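Local coordinates for protein tRNA-splicing endonuclease (Sulfolobus tokodaii, PDB 2CV8) that probably cleaves precursor tRNAs at both splice sites to release the intron, leaving tRNA halves with cyclic-phosphate and 5'-hydroxyl ends, at residues R75-G80 against P85-L90. Sequence-based numbering, arbitrary orientation.
Sequences RLYQIG and PRFRIL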
loop_
_atom_site.group_PDB
_atom_site.type_symbol
_atom_site.label_atom_id
_atom_site.label_comp_id
_atom_site.label_asym_id
_atom_site.label_seq_id
_atom_site.Cartn_x
_atom_site.Cartn_y
_atom_site.Cartn_z
ATOM N N ARG B 75 -18.216 -19.840 -19.655
ATOM C CA ARG B 75 -17.339 -19.723 -20.817
ATOM C C ARG B 75 -16.694 -18.350 -20.931
ATOM O O ARG B 75 -15.497 -18.241 -21.205
ATOM C CB ARG B 75 -18.113 -20.054 -22.101
ATOM C CG ARG B 75 -18.062 -21.531 -22.488
ATOM C CD ARG B 75 -16.748 -21.869 -23.186
ATOM N NE ARG B 75 -16.678 -21.244 -24.504
ATOM C CZ ARG B 75 -15.576 -21.167 -25.245
ATOM N NH1 ARG B 75 -14.434 -21.677 -24.803
ATOM N NH2 ARG B 75 -15.615 -20.574 -26.429
ATOM N N LEU B 76 -17.484 -17.303 -20.723
ATOM C CA LEU B 76 -16.964 -15.951 -20.801
ATOM C C LEU B 76 -15.911 -15.738 -19.737
ATOM O O LEU B 76 -14.846 -15.198 -20.016
ATOM C CB LEU B 76 -18.084 -14.932 -20.635
ATOM C CG LEU B 76 -18.664 -14.440 -21.954
ATOM C CD1 LEU B 76 -19.888 -13.579 -21.698
ATOM C CD2 LEU B 76 -17.590 -13.656 -22.695
ATOM N N TYR B 77 -16.208 -16.160 -18.514
ATOM C CA TYR B 77 -15.249 -16.010 -17.428
ATOM C C TYR B 77 -13.939 -16.679 -17.844
ATOM O O TYR B 77 -12.864 -16.087 -17.753
ATOM C CB TYR B 77 -15.765 -16.666 -16.148
ATOM C CG TYR B 77 -14.916 -16.363 -14.933
ATOM C CD1 TYR B 77 -15.149 -15.229 -14.159
ATOM C CD2 TYR B 77 -13.860 -17.199 -14.575
ATOM C CE1 TYR B 77 -14.351 -14.938 -13.058
ATOM C CE2 TYR B 77 -13.054 -16.915 -13.479
ATOM C CZ TYR B 77 -13.302 -15.784 -12.724
ATOM O OH TYR B 77 -12.488 -15.491 -11.650
ATOM N N GLN B 78 -14.035 -17.919 -18.307
ATOM C CA GLN B 78 -12.853 -18.646 -18.730
ATOM C C GLN B 78 -12.083 -17.887 -19.804
ATOM O O GLN B 78 -10.849 -17.872 -19.793
ATOM C CB GLN B 78 -13.229 -20.035 -19.243
ATOM C CG GLN B 78 -12.022 -20.820 -19.735
ATOM C CD GLN B 78 -10.927 -20.951 -18.681
ATOM O OE1 GLN B 78 -9.738 -20.949 -19.005
ATOM N NE2 GLN B 78 -11.326 -21.077 -17.419
ATOM N N ILE B 79 -12.801 -17.259 -20.729
ATOM C CA ILE B 79 -12.144 -16.495 -21.788
ATOM C C ILE B 79 -11.395 -15.324 -21.174
ATOM O O ILE B 79 -10.288 -14.998 -21.602
ATOM C CB ILE B 79 -13.150 -15.950 -22.816
ATOM C CG1 ILE B 79 -13.784 -17.111 -23.575
ATOM C CG2 ILE B 79 -12.452 -15.009 -23.787
ATOM C CD1 ILE B 79 -14.825 -16.676 -24.566
ATOM N N GLY B 80 -12.005 -14.701 -20.170
ATOM C CA GLY B 80 -11.370 -13.585 -19.499
ATOM C C GLY B 80 -10.042 -14.028 -18.912
ATOM O O GLY B 80 -9.028 -13.336 -19.047
ATOM N N PRO B 85 -4.883 -10.446 -18.408
ATOM C CA PRO B 85 -3.962 -10.725 -17.298
ATOM C C PRO B 85 -4.576 -10.199 -16.000
ATOM O O PRO B 85 -5.120 -9.096 -15.965
ATOM C CB PRO B 85 -2.699 -9.943 -17.682
ATOM C CG PRO B 85 -2.773 -9.857 -19.175
ATOM C CD PRO B 85 -4.239 -9.586 -19.418
ATOM N N ARG B 86 -4.484 -10.980 -14.934
ATOM C CA ARG B 86 -5.046 -10.584 -13.640
ATOM C C ARG B 86 -6.577 -10.540 -13.668
ATOM O O ARG B 86 -7.217 -9.921 -12.808
ATOM C CB ARG B 86 -4.492 -9.221 -13.216
ATOM C CG ARG B 86 -2.979 -9.197 -13.020
ATOM C CD ARG B 86 -2.467 -7.769 -12.972
ATOM N NE ARG B 86 -3.118 -6.998 -11.916
ATOM C CZ ARG B 86 -3.565 -5.753 -12.064
ATOM N NH1 ARG B 86 -3.435 -5.127 -13.231
ATOM N NH2 ARG B 86 -4.147 -5.132 -11.042
ATOM N N PHE B 87 -7.164 -11.225 -14.645
ATOM C CA PHE B 87 -8.606 -11.251 -14.779
ATOM C C PHE B 87 -9.314 -11.662 -13.494
ATOM O O PHE B 87 -10.285 -11.020 -13.101
ATOM C CB PHE B 87 -9.041 -12.192 -15.902
ATOM C CG PHE B 87 -10.535 -12.205 -16.126
ATOM C CD1 PHE B 87 -11.139 -11.266 -16.969
ATOM C CD2 PHE B 87 -11.349 -13.108 -15.435
ATOM C CE1 PHE B 87 -12.524 -11.223 -17.116
ATOM C CE2 PHE B 87 -12.743 -13.075 -15.573
ATOM C CZ PHE B 87 -13.329 -12.129 -16.415
ATOM N N ARG B 88 -8.844 -12.728 -12.850
ATOM C CA ARG B 88 -9.470 -13.199 -11.620
ATOM C C ARG B 88 -9.528 -12.139 -10.527
ATOM O O ARG B 88 -10.600 -11.887 -9.959
ATOM C CB ARG B 88 -8.757 -14.439 -11.071
ATOM C CG ARG B 88 -9.016 -15.715 -11.847
ATOM C CD ARG B 88 -8.785 -16.935 -10.965
ATOM N NE ARG B 88 -8.942 -18.181 -11.707
ATOM C CZ ARG B 88 -8.032 -18.675 -12.541
ATOM N NH1 ARG B 88 -6.888 -18.028 -12.734
ATOM N NH2 ARG B 88 -8.269 -19.809 -13.188
ATOM N N ILE B 89 -8.400 -11.506 -10.226
ATOM C CA ILE B 89 -8.423 -10.517 -9.168
ATOM C C ILE B 89 -9.139 -9.261 -9.604
ATOM O O ILE B 89 -9.788 -8.604 -8.778
ATOM C CB ILE B 89 -7.009 -10.166 -8.662
ATOM C CG1 ILE B 89 -6.177 -9.541 -9.769
ATOM C CG2 ILE B 89 -6.332 -11.412 -8.158
ATOM C CD1 ILE B 89 -4.851 -9.001 -9.276
ATOM N N LEU B 90 -9.039 -8.933 -10.896
ATOM C CA LEU B 90 -9.699 -7.738 -11.430
ATOM C C LEU B 90 -11.218 -7.871 -11.446
ATOM O O LEU B 90 -11.933 -6.923 -11.120
ATOM C CB LEU B 90 -9.204 -7.429 -12.845
ATOM C CG LEU B 90 -7.788 -6.854 -12.959
ATOM C CD1 LEU B 90 -7.417 -6.735 -14.409
ATOM C CD2 LEU B 90 -7.696 -5.509 -12.262
#
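F87, in the first turn of helix 87-99, reaches back to helix 73-83 and lodges against Y77 and G80. Its CB is already directed at that helix, and CG, anti to the backbone N (chi1 -177°), carries the ring onto it. One face lies over G80, whose CA sits 3.6 Å from the F87 ring centroid in a CH-pi contact; having no side chain, G80 lets the ring lie against its backbone. The edge of the same ring meets the face of Y77, giving a T-shaped pair with planes at 82° and centroids 5.1 Å apart. CE2 of F87 makes the approach, 3.5 Å from CE1 of Y77. An alanine in place of F87 would probably leave the Y77 face without its aromatic mate and open a gap against the G80 backbone. One residue on, R88 passes its aliphatic part by the tyrosine hydroxyl, CG lying 3.5 Å from Y77 OH, the two side chains crossing at about a right angle; R88 also touches V81 and L165. The contact thus joins two successive helices, near where the N-terminal and catalytic family regions meet, through aromatic and CH-pi packing that rests on ring shape and a bare glycine rather than on paired charges.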